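Side-chain contacts in ubiquinone biosynthesis accessory factor UbiJ (Escherichia coli, PDB 6H6O), which binds hydrophobic intermediates of ubiquinone biosynthesis through its SCP2 domain and is essential for the stability of the Ubi complex: residues F29-P34 with R66-L71; G45-V50 with G72-D77; P13-V18 with F55-I60. All coordinates share one frame; numbering follows the deposited sequence.

The three contacts tie parts of the SCP2 domain to one five-stranded mixed sheet. Along the chain their segments alternate: P13-V18, F29-P34, G45-V50, F55-I60, R66-L71 and G72-D77. Contacts 1 and 3 both use helix 14-30, one at its C-terminal end and the other at its N-terminal end, and their centres lie about 19 Å apart. Contact 2 is about 16 Å from contact 1 and 13 Å from contact 3, measured between centres. Strand 58-63 lies between strands 47-52 and 68-71 in the sheet, and these strands link all three. Helix, sheet and the loop after strand 68-71 are thus joined within the domain that binds the hydrophobic intermediates.

Contact 1: F29-P34 with R66-L71. With CA (calcium ion), chain I.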
ATOM      1  N   PHE A  29     -12.744  -4.027  -4.885  1.00 18.92           N
ATOM      2  CA  PHE A  29     -12.201  -5.041  -5.792  1.00 21.06           C
ATOM      3  C   PHE A  29     -12.875  -6.425  -5.679  1.00 21.94           C
ATOM      4  O   PHE A  29     -13.180  -7.059  -6.709  1.00 21.11           O
ATOM      5  CB  PHE A  29     -10.675  -5.147  -5.599  1.00 23.71           C
ATOM      6  CG  PHE A  29      -9.936  -6.082  -6.532  1.00 26.96           C
ATOM      7  CD1 PHE A  29      -9.928  -5.859  -7.910  1.00 33.12           C
ATOM      8  CD2 PHE A  29      -9.223  -7.166  -6.031  1.00 30.01           C
ATOM      9  CE1 PHE A  29      -9.218  -6.711  -8.772  1.00 34.98           C
ATOM     10  CE2 PHE A  29      -8.538  -8.034  -6.898  1.00 34.25           C
ATOM     11  CZ  PHE A  29      -8.538  -7.798  -8.258  1.00 32.64           C
ATOM     12  N   LEU A  30     -13.154  -6.854  -4.443  1.00 18.05           N
ATOM     13  CA  LEU A  30     -13.651  -8.193  -4.138  1.00 17.55           C
ATOM     14  C   LEU A  30     -15.120  -8.325  -3.800  1.00 21.92           C
ATOM     15  O   LEU A  30     -15.693  -9.368  -4.098  1.00 21.77           O
ATOM     16  CB  LEU A  30     -12.825  -8.810  -2.985  1.00 18.24           C
ATOM     17  CG  LEU A  30     -11.297  -8.890  -3.163  1.00 23.11           C
ATOM     18  CD1 LEU A  30     -10.643  -9.371  -1.888  1.00 22.80           C
ATOM     19  CD2 LEU A  30     -10.887  -9.806  -4.366  1.00 25.64           C
ATOM     20  N   TYR A  31     -15.731  -7.314  -3.170  1.00 18.29           N
ATOM     21  CA  TYR A  31     -17.116  -7.414  -2.702  1.00 18.16           C
ATOM     22  C   TYR A  31     -18.167  -6.660  -3.502  1.00 22.50           C
ATOM     23  O   TYR A  31     -19.361  -6.826  -3.224  1.00 24.37           O
ATOM     24  CB  TYR A  31     -17.188  -6.962  -1.234  1.00 18.54           C
ATOM     25  CG  TYR A  31     -16.803  -8.051  -0.269  1.00 19.33           C
ATOM     26  CD1 TYR A  31     -15.464  -8.311   0.025  1.00 20.22           C
ATOM     27  CD2 TYR A  31     -17.775  -8.845   0.336  1.00 20.02           C
ATOM     28  CE1 TYR A  31     -15.106  -9.333   0.904  1.00 19.23           C
ATOM     29  CE2 TYR A  31     -17.432  -9.835   1.244  1.00 20.16           C
ATOM     30  CZ  TYR A  31     -16.100 -10.072   1.528  1.00 24.07           C
ATOM     31  OH  TYR A  31     -15.779 -11.041   2.428  1.00 21.46           O
ATOM     32  N   ARG A  32     -17.754  -5.820  -4.458  1.00 18.30           N
ATOM     33  CA  ARG A  32     -18.717  -5.027  -5.226  1.00 19.60           C
ATOM     34  C   ARG A  32     -19.547  -5.906  -6.193  1.00 23.66           C
ATOM     35  O   ARG A  32     -20.740  -5.657  -6.357  1.00 24.37           O
ATOM     36  CB  ARG A  32     -17.985  -3.914  -5.996  1.00 21.27           C
ATOM     37  CG  ARG A  32     -18.869  -2.943  -6.764  1.00 34.90           C
ATOM     38  CD  ARG A  32     -18.026  -1.822  -7.347  1.00 46.83           C
ATOM     39  NE  ARG A  32     -18.825  -0.893  -8.152  1.00 66.92           N
ATOM     40  CZ  ARG A  32     -19.406   0.208  -7.682  1.00 85.96           C
ATOM     41  NH1 ARG A  32     -20.119   0.985  -8.488  1.00 74.94           N
ATOM     42  NH2 ARG A  32     -19.289   0.535  -6.401  1.00 76.70           N
ATOM     43  N   SER A  33     -18.921  -6.917  -6.812  1.00 19.00           N
ATOM     44  CA  SER A  33     -19.628  -7.734  -7.794  1.00 18.21           C
ATOM     45  C   SER A  33     -20.406  -8.911  -7.200  1.00 21.27           C
ATOM     46  O   SER A  33     -19.804  -9.805  -6.599  1.00 20.21           O
ATOM     47  CB  SER A  33     -18.687  -8.217  -8.882  1.00 20.21           C
ATOM     48  OG  SER A  33     -19.408  -9.066  -9.764  1.00 21.74           O
ATOM     49  N   PRO A  34     -21.730  -8.993  -7.459  1.00 20.03           N
ATOM     50  CA  PRO A  34     -22.493 -10.160  -6.970  1.00 19.55           C
ATOM     51  C   PRO A  34     -22.107 -11.479  -7.659  1.00 20.99           C
ATOM     52  O   PRO A  34     -22.390 -12.541  -7.097  1.00 21.28           O
ATOM     53  CB  PRO A  34     -23.952  -9.785  -7.244  1.00 22.41           C
ATOM     54  CG  PRO A  34     -23.900  -8.767  -8.306  1.00 27.92           C
ATOM     55  CD  PRO A  34     -22.595  -8.041  -8.191  1.00 22.46           C
ATOM     56  N   ARG A  66     -20.948  -9.355   3.582  1.00 19.25           N
ATOM     57  CA  ARG A  66     -21.057  -8.126   2.777  1.00 19.38           C
ATOM     58  C   ARG A  66     -19.762  -7.343   2.639  1.00 22.58           C
ATOM     59  O   ARG A  66     -19.686  -6.431   1.804  1.00 20.40           O
ATOM     60  CB  ARG A  66     -22.184  -7.237   3.321  1.00 23.30           C
ATOM     61  CG  ARG A  66     -23.566  -7.881   3.148  1.00 34.39           C
ATOM     62  CD  ARG A  66     -24.685  -6.849   3.145  1.00 50.69           C
ATOM     63  NE  ARG A  66     -25.045  -6.405   4.494  1.00 61.57           N
ATOM     64  CZ  ARG A  66     -26.132  -6.801   5.149  1.00 78.66           C
ATOM     65  NH1 ARG A  66     -26.981  -7.656   4.588  1.00 64.96           N
ATOM     66  NH2 ARG A  66     -26.383  -6.343   6.369  1.00 68.63           N
ATOM     67  N   GLN A  67     -18.750  -7.673   3.455  1.00 19.58           N
ATOM     68  CA  GLN A  67     -17.467  -6.988   3.354  1.00 19.15           C
ATOM     69  C   GLN A  67     -16.358  -7.723   4.047  1.00 22.07           C
ATOM     70  O   GLN A  67     -16.614  -8.663   4.820  1.00 19.36           O
ATOM     71  CB  GLN A  67     -17.568  -5.573   3.967  1.00 20.98           C
ATOM     72  CG  GLN A  67     -17.772  -5.547   5.489  1.00 25.52           C
ATOM     73  CD  GLN A  67     -18.020  -4.148   5.985  1.00 48.96           C
ATOM     74  OE1 GLN A  67     -17.080  -3.407   6.267  1.00 49.51           O
ATOM     75  NE2 GLN A  67     -19.284  -3.784   6.154  1.00 37.01           N
ATOM     76  N   VAL A  68     -15.127  -7.233   3.822  1.00 17.30           N
ATOM     77  CA  VAL A  68     -13.938  -7.674   4.550  1.00 16.44           C
ATOM     78  C   VAL A  68     -13.525  -6.455   5.382  1.00 19.65           C
ATOM     79  O   VAL A  68     -13.560  -5.301   4.904  1.00 18.84           O
ATOM     80  CB  VAL A  68     -12.786  -8.195   3.636  1.00 19.97           C
ATOM     81  CG1 VAL A  68     -12.421  -7.178   2.548  1.00 19.92           C
ATOM     82  CG2 VAL A  68     -11.544  -8.594   4.454  1.00 19.59           C
ATOM     83  N   ASP A  69     -13.194  -6.707   6.627  1.00 15.73           N
ATOM     84  CA  ASP A  69     -12.731  -5.675   7.518  1.00 16.43           C
ATOM     85  C   ASP A  69     -11.236  -5.842   7.681  1.00 21.51           C
ATOM     86  O   ASP A  69     -10.747  -6.970   7.764  1.00 20.57           O
ATOM     87  CB  ASP A  69     -13.464  -5.747   8.860  1.00 18.61           C
ATOM     88  CG  ASP A  69     -14.841  -5.150   8.732  1.00 29.89           C
ATOM     89  OD1 ASP A  69     -14.946  -3.902   8.716  1.00 30.75           O
ATOM     90  OD2 ASP A  69     -15.802  -5.917   8.538  1.00 31.96           O
ATOM     91  N   VAL A  70     -10.500  -4.710   7.645  1.00 18.03           N
ATOM     92  CA  VAL A  70      -9.062  -4.726   7.802  1.00 17.38           C
ATOM     93  C   VAL A  70      -8.735  -4.039   9.137  1.00 21.98           C
ATOM     94  O   VAL A  70      -9.236  -2.941   9.399  1.00 20.08           O
ATOM     95  CB  VAL A  70      -8.281  -4.116   6.605  1.00 20.75           C
ATOM     96  CG1 VAL A  70      -6.777  -4.239   6.817  1.00 20.20           C
ATOM     97  CG2 VAL A  70      -8.679  -4.798   5.293  1.00 20.47           C
ATOM     98  N   LEU A  71      -7.910  -4.690   9.958  1.00 19.95           N
ATOM     99  CA  LEU A  71      -7.481  -4.184  11.268  1.00 21.61           C
ATOM    100  C   LEU A  71      -5.964  -4.206  11.350  1.00 24.74           C
ATOM    101  O   LEU A  71      -5.315  -4.969  10.643  1.00 22.76           O
ATOM    102  CB  LEU A  71      -8.092  -5.021  12.402  1.00 23.06           C
ATOM    103  CG  LEU A  71      -9.592  -4.857  12.645  1.00 30.26           C
ATOM    104  CD1 LEU A  71     -10.340  -6.118  12.248  1.00 31.61           C
ATOM    105  CD2 LEU A  71      -9.846  -4.513  14.075  1.00 35.86           C
TER
HETATM  106 CA    CA I 207     -13.710  -1.752   8.845  0.50 17.83          CA
HETATM  107  O   HOH W   1     -21.050  -6.841  -0.889  1.00 40.18           O
HETATM  108  O   HOH W   2     -11.891  -2.448  10.295  1.00 30.61           O
HETATM  109  O   HOH W   3     -14.382  -1.355  11.098  1.00 48.65           O
HETATM  110  O   HOH W   4     -15.703  -0.955   8.370  1.00 43.04           O
HETATM  111  O   HOH W   5     -12.738   0.266   8.757  1.00 35.34           O
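Near the C-terminal end of helix 14-30, Y31 CA lies 6.1 Å from Q67 CA, where the chain runs into strand 68-71. The phenol ring of Y31 carries the contact. It lies against the backbone of R66, Q67 and V68. Q67 CA sits over one ring face, 3.6 Å from the centroid of the Y31 ring and 15° off the ring normal. This is a CH-pi contact. V68 N lies over the same face, nearer the rim, 3.6 Å from Y31 CE1. At the opposite rim, Y31 CD2 comes 3.4 Å from R66 C. The ring therefore spans three successive residues. Its first torsion (chi1 -82°) sends CG away from the carbonyl carbon of Y31 and brings the ring against this backbone. V68 adds an apolar touch, with its CB 3.8 Å from Y31 CE1. The hydroxyl of Y31 is hydrogen-bonded to S64 O, which fixes the far end of the ring. A water also bridges the two backbones. It donates to Y31 O at 2.9 Å and to R66 O at 3.0 Å.

Farther along the strand, D69 binds a calcium ion through OD1, at 2.5 Å from the metal. E23 of helix 14-30 and four waters also bind this ion. One of these waters donates a hydrogen bond to V70 O. The metal thus bridges the helix and the strand at a distance from the ring. V68 and V70 pack on L26 of helix 14-30, and L30 packs on F119 and L122 of helix 113-128. Y31 also touches F63 of strand 58-63. The contact thus packs the end of helix 14-30 on strand 68-71, an outermost strand of the SCP2-domain sheet within this chain.

Contact 2: G45-V50 with G72-D77; sequences GKVLRV and GEWAGD. With CA (calcium ion), chain J.
V47 lays CG1 over the indole of W74. V47 CG1 lies over one face of the five-membered ring of W74, 4.0 Å from its centroid and 19° off the normal, a CH-pi contact. V47 CG2 touches the rim of the six-membered ring, 3.9 Å from W74 CZ2. The branch CG1 is anti to the backbone N of V47 (chi1 -178°), which points it at the indole. I60 of strand 58-63 packs against V47, R49 and W74. The indole N-H turns back on its own loop and donates to D77 O at 3.3 Å from W74 NE1. This donor sits above the carbonyl plane, not on a lone pair.

R49 holds the same loop by its guanidinium. Its chain is extended from CG to NE. R49 NH1 donates to W74 O at 3.3 Å, in the carbonyl plane and on a lone pair, and the oxygen lies in the guanidinium plane. Water adds two bridges. One accepts from R49 NH1 and donates to G76 O. The other accepts from R49 NH2 and W74 N and donates to E73 OE1.

The other guanidinium nitrogens have partners in the sheet: NE forms a salt bridge with E51, and NH2 bonds to S58 OG. In the conformer given, D77 OD1 and OD2 lie at a calcium ion, a bond that stays doubtful because a second conformer exists.

The chemistry is mixed. An apolar patch at V47 meets the indole, and the arginine grips the loop through backbone atoms and water. E51 probably balances much of the arginine's charge, while the N-H groups of R49 tie the loop between strands 68-71 and 80-84 to inner strand 47-52 of the SCP2-domain sheet.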
ATOM      1  N   GLY A  45     -16.273 -15.871   7.548  1.00 15.86           N
ATOM      2  CA  GLY A  45     -15.857 -16.056   8.934  1.00 16.15           C
ATOM      3  C   GLY A  45     -14.372 -16.238   9.155  1.00 19.62           C
ATOM      4  O   GLY A  45     -13.926 -16.305  10.306  1.00 19.84           O
ATOM      5  N   LYS A  46     -13.579 -16.270   8.077  1.00 15.21           N
ATOM      6  CA  LYS A  46     -12.136 -16.453   8.201  1.00 13.83           C
ATOM      7  C   LYS A  46     -11.403 -15.196   8.632  1.00 17.71           C
ATOM      8  O   LYS A  46     -11.787 -14.071   8.271  1.00 17.11           O
ATOM      9  CB  LYS A  46     -11.521 -17.036   6.906  1.00 15.47           C
ATOM     10  CG  LYS A  46     -12.088 -18.425   6.528  1.00 14.65           C
ATOM     11  CD  LYS A  46     -11.784 -19.537   7.561  1.00 18.22           C
ATOM     12  CE  LYS A  46     -12.310 -20.867   7.059  1.00 20.23           C
ATOM     13  NZ  LYS A  46     -12.185 -21.929   8.097  1.00 16.09           N
ATOM     14  N   VAL A  47     -10.349 -15.395   9.427  1.00 13.43           N
ATOM     15  CA  VAL A  47      -9.405 -14.368   9.884  1.00 12.75           C
ATOM     16  C   VAL A  47      -8.030 -14.679   9.240  1.00 18.89           C
ATOM     17  O   VAL A  47      -7.418 -15.715   9.550  1.00 17.53           O
ATOM     18  CB  VAL A  47      -9.279 -14.275  11.421  1.00 16.27           C
ATOM     19  CG1 VAL A  47      -8.317 -13.135  11.806  1.00 15.56           C
ATOM     20  CG2 VAL A  47     -10.641 -14.091  12.085  1.00 16.81           C
ATOM     21  N   LEU A  48      -7.566 -13.799   8.336  1.00 17.14           N
ATOM     22  CA  LEU A  48      -6.292 -13.964   7.653  1.00 17.26           C
ATOM     23  C   LEU A  48      -5.333 -12.883   8.138  1.00 19.71           C
ATOM     24  O   LEU A  48      -5.594 -11.698   7.925  1.00 16.69           O
ATOM     25  CB  LEU A  48      -6.490 -13.870   6.130  1.00 17.67           C
ATOM     26  CG  LEU A  48      -5.218 -13.879   5.223  1.00 23.80           C
ATOM     27  CD1 LEU A  48      -4.384 -15.176   5.411  1.00 24.54           C
ATOM     28  CD2 LEU A  48      -5.604 -13.729   3.732  1.00 23.36           C
ATOM     29  N   ARG A  49      -4.236 -13.300   8.796  1.00 16.63           N
ATOM     30  CA  ARG A  49      -3.207 -12.376   9.290  1.00 16.21           C
ATOM     31  C   ARG A  49      -2.077 -12.277   8.266  1.00 20.00           C
ATOM     32  O   ARG A  49      -1.546 -13.295   7.836  1.00 20.54           O
ATOM     33  CB  ARG A  49      -2.671 -12.838  10.656  1.00 16.69           C
ATOM     34  CG  ARG A  49      -1.842 -11.773  11.365  1.00 20.75           C
ATOM     35  CD  ARG A  49      -1.585 -12.134  12.827  1.00 30.63           C
ATOM     36  NE  ARG A  49      -0.954 -11.004  13.507  1.00 32.56           N
ATOM     37  CZ  ARG A  49      -1.441 -10.373  14.572  1.00 41.79           C
ATOM     38  NH1 ARG A  49      -2.570 -10.779  15.136  1.00 23.99           N
ATOM     39  NH2 ARG A  49      -0.796  -9.332  15.085  1.00 34.89           N
ATOM     40  N   VAL A  50      -1.703 -11.052   7.896  1.00 16.93           N
ATOM     41  CA  VAL A  50      -0.661 -10.785   6.908  1.00 17.89           C
ATOM     42  C   VAL A  50       0.473 -10.034   7.598  1.00 23.57           C
ATOM     43  O   VAL A  50       0.269  -8.926   8.106  1.00 22.74           O
ATOM     44  CB  VAL A  50      -1.172 -10.044   5.626  1.00 22.87           C
ATOM     45  CG1 VAL A  50      -0.049  -9.877   4.602  1.00 23.46           C
ATOM     46  CG2 VAL A  50      -2.375 -10.743   4.991  1.00 22.21           C
ATOM     47  N   GLY A  72      -5.415  -3.372  12.216  1.00 22.17           N
ATOM     48  CA  GLY A  72      -3.975  -3.292  12.422  1.00 22.88           C
ATOM     49  C   GLY A  72      -3.534  -4.111  13.615  1.00 27.19           C
ATOM     50  O   GLY A  72      -2.336  -4.358  13.775  1.00 26.47           O
ATOM     51  N   GLU A  73      -4.489  -4.572  14.440  1.00 23.87           N
ATOM     52  CA  GLU A  73      -4.232  -5.398  15.618  1.00 24.42           C
ATOM     53  C   GLU A  73      -5.336  -6.434  15.707  1.00 29.26           C
ATOM     54  O   GLU A  73      -6.469  -6.171  15.290  1.00 28.88           O
ATOM     55  CB  GLU A  73      -4.248  -4.533  16.918  1.00 26.44           C
ATOM     56  CG  GLU A  73      -3.142  -3.499  17.055  1.00 43.43           C
ATOM     57  CD  GLU A  73      -1.721  -3.994  17.259  1.00 79.46           C
ATOM     58  OE1 GLU A  73      -1.539  -5.147  17.715  1.00 85.64           O
ATOM     59  OE2 GLU A  73      -0.781  -3.208  16.993  1.00 76.75           O
ATOM     60  N   TRP A  74      -5.023  -7.592  16.305  1.00 26.19           N
ATOM     61  CA  TRP A  74      -5.985  -8.667  16.538  1.00 25.95           C
ATOM     62  C   TRP A  74      -5.567  -9.488  17.741  1.00 30.65           C
ATOM     63  O   TRP A  74      -4.571 -10.205  17.676  1.00 28.91           O
ATOM     64  CB  TRP A  74      -6.108  -9.571  15.297  1.00 24.53           C
ATOM     65  CG  TRP A  74      -7.217 -10.567  15.370  1.00 25.80           C
ATOM     66  CD1 TRP A  74      -7.105 -11.904  15.601  1.00 28.85           C
ATOM     67  CD2 TRP A  74      -8.617 -10.305  15.190  1.00 25.87           C
ATOM     68  NE1 TRP A  74      -8.351 -12.500  15.563  1.00 28.50           N
ATOM     69  CE2 TRP A  74      -9.294 -11.542  15.298  1.00 29.32           C
ATOM     70  CE3 TRP A  74      -9.367  -9.142  14.920  1.00 27.61           C
ATOM     71  CZ2 TRP A  74     -10.680 -11.651  15.170  1.00 29.18           C
ATOM     72  CZ3 TRP A  74     -10.742  -9.253  14.768  1.00 29.32           C
ATOM     73  CH2 TRP A  74     -11.385 -10.498  14.880  1.00 29.78           C
ATOM     74  N   ALA A  75      -6.331  -9.410  18.819  1.00 29.00           N
ATOM     75  CA  ALA A  75      -5.979 -10.165  20.007  1.00 30.48           C
ATOM     76  C   ALA A  75      -6.310 -11.675  19.925  1.00 35.94           C
ATOM     77  O   ALA A  75      -5.668 -12.462  20.615  1.00 37.40           O
ATOM     78  CB  ALA A  75      -6.591  -9.527  21.246  1.00 32.02           C
ATOM     79  N   GLY A  76      -7.257 -12.073  19.087  1.00 31.00           N
ATOM     80  CA  GLY A  76      -7.682 -13.457  18.902  1.00 30.27           C
ATOM     81  C   GLY A  76      -6.803 -14.312  18.016  1.00 33.11           C
ATOM     82  O   GLY A  76      -5.636 -13.980  17.754  1.00 32.40           O
ATOM     83  N   ASP A  77      -7.391 -15.420  17.544  1.00 28.25           N
ATOM     84  CA  ASP A  77      -6.678 -16.355  16.691  0.50 26.87           C
ATOM     85  C   ASP A  77      -6.976 -16.103  15.240  1.00 29.96           C
ATOM     86  O   ASP A  77      -8.096 -15.700  14.882  1.00 31.03           O
ATOM     87  CB  ASP A  77      -6.980 -17.820  17.079  0.50 28.47           C
ATOM     88  CG  ASP A  77      -6.440 -18.227  18.440  0.50 35.02           C
ATOM     89  OD1 ASP A  77      -5.267 -17.898  18.741  0.50 33.92           O
ATOM     90  OD2 ASP A  77      -7.179 -18.897  19.194  0.50 38.97           O
TER
HETATM   91 CA    CA J 208      -5.034 -18.929  20.746  1.00 85.48          CA
HETATM   92  O   HOH W   6      -2.006  -7.909  17.144  1.00 27.88           O
HETATM   93  O   HOH W   7      -4.038 -13.106  15.492  1.00 37.16           O

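Contact 3: P13-V18 with F55-I60; sequences PFKPLV and FSTSLI
K15 reaches from the first turn of helix 14-30 to T57 and S58, near the N-terminal end of strand 58-63 in the SCP2-domain sheet. The two backbones are well separated: K15 CA and T57 CA are 8.7 Å apart, and one lysine side chain spans most of the gap. Its CB points at the strand segment, and CG, set anti to the backbone N (chi1 178°), carries the chain outward. A bend at chi2 (88°) then brings K15 CD to T57 OG1, at 3.4 Å. K15 CE follows, 3.3 Å from the same T57 OG1. A second bend at chi4 turns the amino group in beside the threonine, so that the two side chains meet tip to tip. K15 NZ lies 3.1 Å from T57 CB and 3.6 Å from T57 CG2. It donates a weak hydrogen bond to S58 O. T57 OG1 is also close to NZ, but the angle is poor and the pair is not hydrogen-bonded. An alanine in place of K15 would remove the chain beyond CB, and S58 O would probably lose this donor while a gap opened beside T57.

The contact is on the surface. F14, L17 and V18 of this segment meet the second subunit: F14 meets F29 of that subunit edge-to-face, and L17 and V18 pack on its L25. On the strand, S58 OG is hydrogen-bonded to E51 of the adjacent strand 47-52. L59 packs on T19 and I22 farther along the helix. The lysine tip also packs on the loop after strand 68-71, with NZ of K15 3.3 Å from G72 CA.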
ATOM      1  N   PRO A  13      -3.448   9.990  12.551  1.00 42.18           N
ATOM      2  CA  PRO A  13      -2.329   9.016  12.557  1.00 39.09           C
ATOM      3  C   PRO A  13      -2.243   8.223  11.255  1.00 34.92           C
ATOM      4  O   PRO A  13      -3.275   7.941  10.638  1.00 33.03           O
ATOM      5  CB  PRO A  13      -2.632   8.120  13.761  1.00 41.14           C
ATOM      6  CG  PRO A  13      -4.118   8.288  13.989  1.00 46.91           C
ATOM      7  CD  PRO A  13      -4.375   9.732  13.673  1.00 43.66           C
ATOM      8  N   PHE A  14      -1.016   7.864  10.845  1.00 27.75           N
ATOM      9  CA  PHE A  14      -0.768   7.210   9.555  1.00 25.94           C
ATOM     10  C   PHE A  14      -1.322   5.798   9.432  1.00 25.94           C
ATOM     11  O   PHE A  14      -1.978   5.501   8.419  1.00 24.47           O
ATOM     12  CB  PHE A  14       0.732   7.225   9.217  1.00 27.60           C
ATOM     13  CG  PHE A  14       1.070   6.910   7.780  1.00 28.63           C
ATOM     14  CD1 PHE A  14       0.647   7.746   6.748  1.00 31.49           C
ATOM     15  CD2 PHE A  14       1.800   5.771   7.454  1.00 30.24           C
ATOM     16  CE1 PHE A  14       0.974   7.462   5.418  1.00 32.56           C
ATOM     17  CE2 PHE A  14       2.112   5.482   6.119  1.00 32.91           C
ATOM     18  CZ  PHE A  14       1.693   6.327   5.113  1.00 32.05           C
ATOM     19  N   LYS A  15      -0.994   4.911  10.398  1.00 22.36           N
ATOM     20  CA  LYS A  15      -1.408   3.508  10.351  1.00 22.34           C
ATOM     21  C   LYS A  15      -2.931   3.323  10.154  1.00 23.41           C
ATOM     22  O   LYS A  15      -3.267   2.612   9.218  1.00 23.13           O
ATOM     23  CB  LYS A  15      -0.883   2.717  11.581  1.00 26.41           C
ATOM     24  CG  LYS A  15      -1.315   1.248  11.637  1.00 38.24           C
ATOM     25  CD  LYS A  15      -0.372   0.315  10.887  1.00 43.14           C
ATOM     26  CE  LYS A  15      -1.029  -1.017  10.591  1.00 46.73           C
ATOM     27  NZ  LYS A  15      -1.071  -1.900  11.786  1.00 38.68           N
ATOM     28  N   PRO A  16      -3.860   3.946  10.945  1.00 23.06           N
ATOM     29  CA  PRO A  16      -5.306   3.756  10.680  1.00 23.16           C
ATOM     30  C   PRO A  16      -5.747   4.225   9.286  1.00 24.25           C
ATOM     31  O   PRO A  16      -6.666   3.635   8.718  1.00 22.85           O
ATOM     32  CB  PRO A  16      -5.989   4.556  11.804  1.00 26.03           C
ATOM     33  CG  PRO A  16      -4.946   4.731  12.844  1.00 30.59           C
ATOM     34  CD  PRO A  16      -3.662   4.854  12.099  1.00 25.56           C
ATOM     35  N   LEU A  17      -5.063   5.248   8.713  1.00 20.77           N
ATOM     36  CA  LEU A  17      -5.362   5.705   7.346  1.00 19.74           C
ATOM     37  C   LEU A  17      -4.969   4.634   6.330  1.00 22.59           C
ATOM     38  O   LEU A  17      -5.688   4.428   5.356  1.00 20.74           O
ATOM     39  CB  LEU A  17      -4.640   7.026   7.028  1.00 20.03           C
ATOM     40  CG  LEU A  17      -5.205   8.282   7.677  1.00 25.75           C
ATOM     41  CD1 LEU A  17      -4.353   9.479   7.276  1.00 26.43           C
ATOM     42  CD2 LEU A  17      -6.692   8.506   7.290  1.00 27.38           C
ATOM     43  N   VAL A  18      -3.828   3.947   6.561  1.00 19.70           N
ATOM     44  CA  VAL A  18      -3.359   2.861   5.685  1.00 19.87           C
ATOM     45  C   VAL A  18      -4.347   1.660   5.748  1.00 21.00           C
ATOM     46  O   VAL A  18      -4.755   1.136   4.697  1.00 19.94           O
ATOM     47  CB  VAL A  18      -1.897   2.454   6.016  1.00 24.64           C
ATOM     48  CG1 VAL A  18      -1.500   1.141   5.338  1.00 24.59           C
ATOM     49  CG2 VAL A  18      -0.919   3.586   5.669  1.00 24.74           C
ATOM     50  N   PHE A  55       8.019  -4.338   7.717  1.00 32.20           N
ATOM     51  CA  PHE A  55       7.036  -3.457   8.353  1.00 32.50           C
ATOM     52  C   PHE A  55       6.871  -3.916   9.804  1.00 39.89           C
ATOM     53  O   PHE A  55       6.913  -5.116  10.079  1.00 40.30           O
ATOM     54  CB  PHE A  55       5.700  -3.484   7.597  1.00 32.37           C
ATOM     55  CG  PHE A  55       5.759  -2.812   6.250  1.00 33.58           C
ATOM     56  CD1 PHE A  55       6.253  -3.487   5.137  1.00 35.40           C
ATOM     57  CD2 PHE A  55       5.329  -1.501   6.092  1.00 36.15           C
ATOM     58  CE1 PHE A  55       6.311  -2.861   3.889  1.00 36.42           C
ATOM     59  CE2 PHE A  55       5.359  -0.887   4.840  1.00 38.72           C
ATOM     60  CZ  PHE A  55       5.842  -1.573   3.746  1.00 36.67           C
ATOM     61  N   SER A  56       6.709  -2.974  10.725  1.00 38.53           N
ATOM     62  CA  SER A  56       6.612  -3.292  12.151  1.00 39.69           C
ATOM     63  C   SER A  56       5.225  -3.757  12.605  1.00 43.62           C
ATOM     64  O   SER A  56       5.098  -4.273  13.718  1.00 44.99           O
ATOM     65  CB  SER A  56       7.089  -2.107  12.990  1.00 45.06           C
ATOM     66  OG  SER A  56       6.282  -0.966  12.741  1.00 55.70           O
ATOM     67  N   THR A  57       4.195  -3.603  11.749  1.00 37.64           N
ATOM     68  CA  THR A  57       2.820  -3.948  12.102  1.00 35.59           C
ATOM     69  C   THR A  57       2.194  -5.033  11.217  1.00 33.79           C
ATOM     70  O   THR A  57       2.564  -5.192  10.066  1.00 33.07           O
ATOM     71  CB  THR A  57       1.950  -2.684  12.064  1.00 46.83           C
ATOM     72  OG1 THR A  57       2.118  -2.041  10.796  1.00 45.31           O
ATOM     73  CG2 THR A  57       2.230  -1.723  13.226  1.00 47.37           C
ATOM     74  N   SER A  58       1.190  -5.716  11.748  1.00 27.83           N
ATOM     75  CA  SER A  58       0.425  -6.759  11.061  1.00 26.09           C
ATOM     76  C   SER A  58      -0.802  -6.142  10.343  1.00 27.64           C
ATOM     77  O   SER A  58      -1.220  -5.026  10.671  1.00 27.18           O
ATOM     78  CB  SER A  58      -0.072  -7.779  12.088  1.00 29.37           C
ATOM     79  OG  SER A  58       0.960  -8.241  12.943  1.00 33.71           O
ATOM     80  N   LEU A  59      -1.371  -6.890   9.385  1.00 22.63           N
ATOM     81  CA  LEU A  59      -2.629  -6.574   8.716  1.00 21.48           C
ATOM     82  C   LEU A  59      -3.531  -7.788   8.992  1.00 23.85           C
ATOM     83  O   LEU A  59      -3.108  -8.922   8.810  1.00 25.04           O
ATOM     84  CB  LEU A  59      -2.477  -6.423   7.200  1.00 22.27           C
ATOM     85  CG  LEU A  59      -1.843  -5.137   6.651  1.00 29.05           C
ATOM     86  CD1 LEU A  59      -1.754  -5.231   5.144  1.00 30.18           C
ATOM     87  CD2 LEU A  59      -2.676  -3.875   7.017  1.00 32.43           C
ATOM     88  N   ILE A  60      -4.736  -7.554   9.450  1.00 16.92           N
ATOM     89  CA  ILE A  60      -5.654  -8.655   9.729  1.00 16.15           C
ATOM     90  C   ILE A  60      -6.922  -8.434   8.898  1.00 19.69           C
ATOM     91  O   ILE A  60      -7.526  -7.372   8.960  1.00 20.08           O
ATOM     92  CB  ILE A  60      -5.906  -8.819  11.245  1.00 18.59           C
ATOM     93  CG1 ILE A  60      -4.563  -9.042  12.025  1.00 19.10           C
ATOM     94  CG2 ILE A  60      -6.870  -9.998  11.493  1.00 19.31           C
ATOM     95  CD1 ILE A  60      -3.985  -7.800  12.671  1.00 28.89           C
TER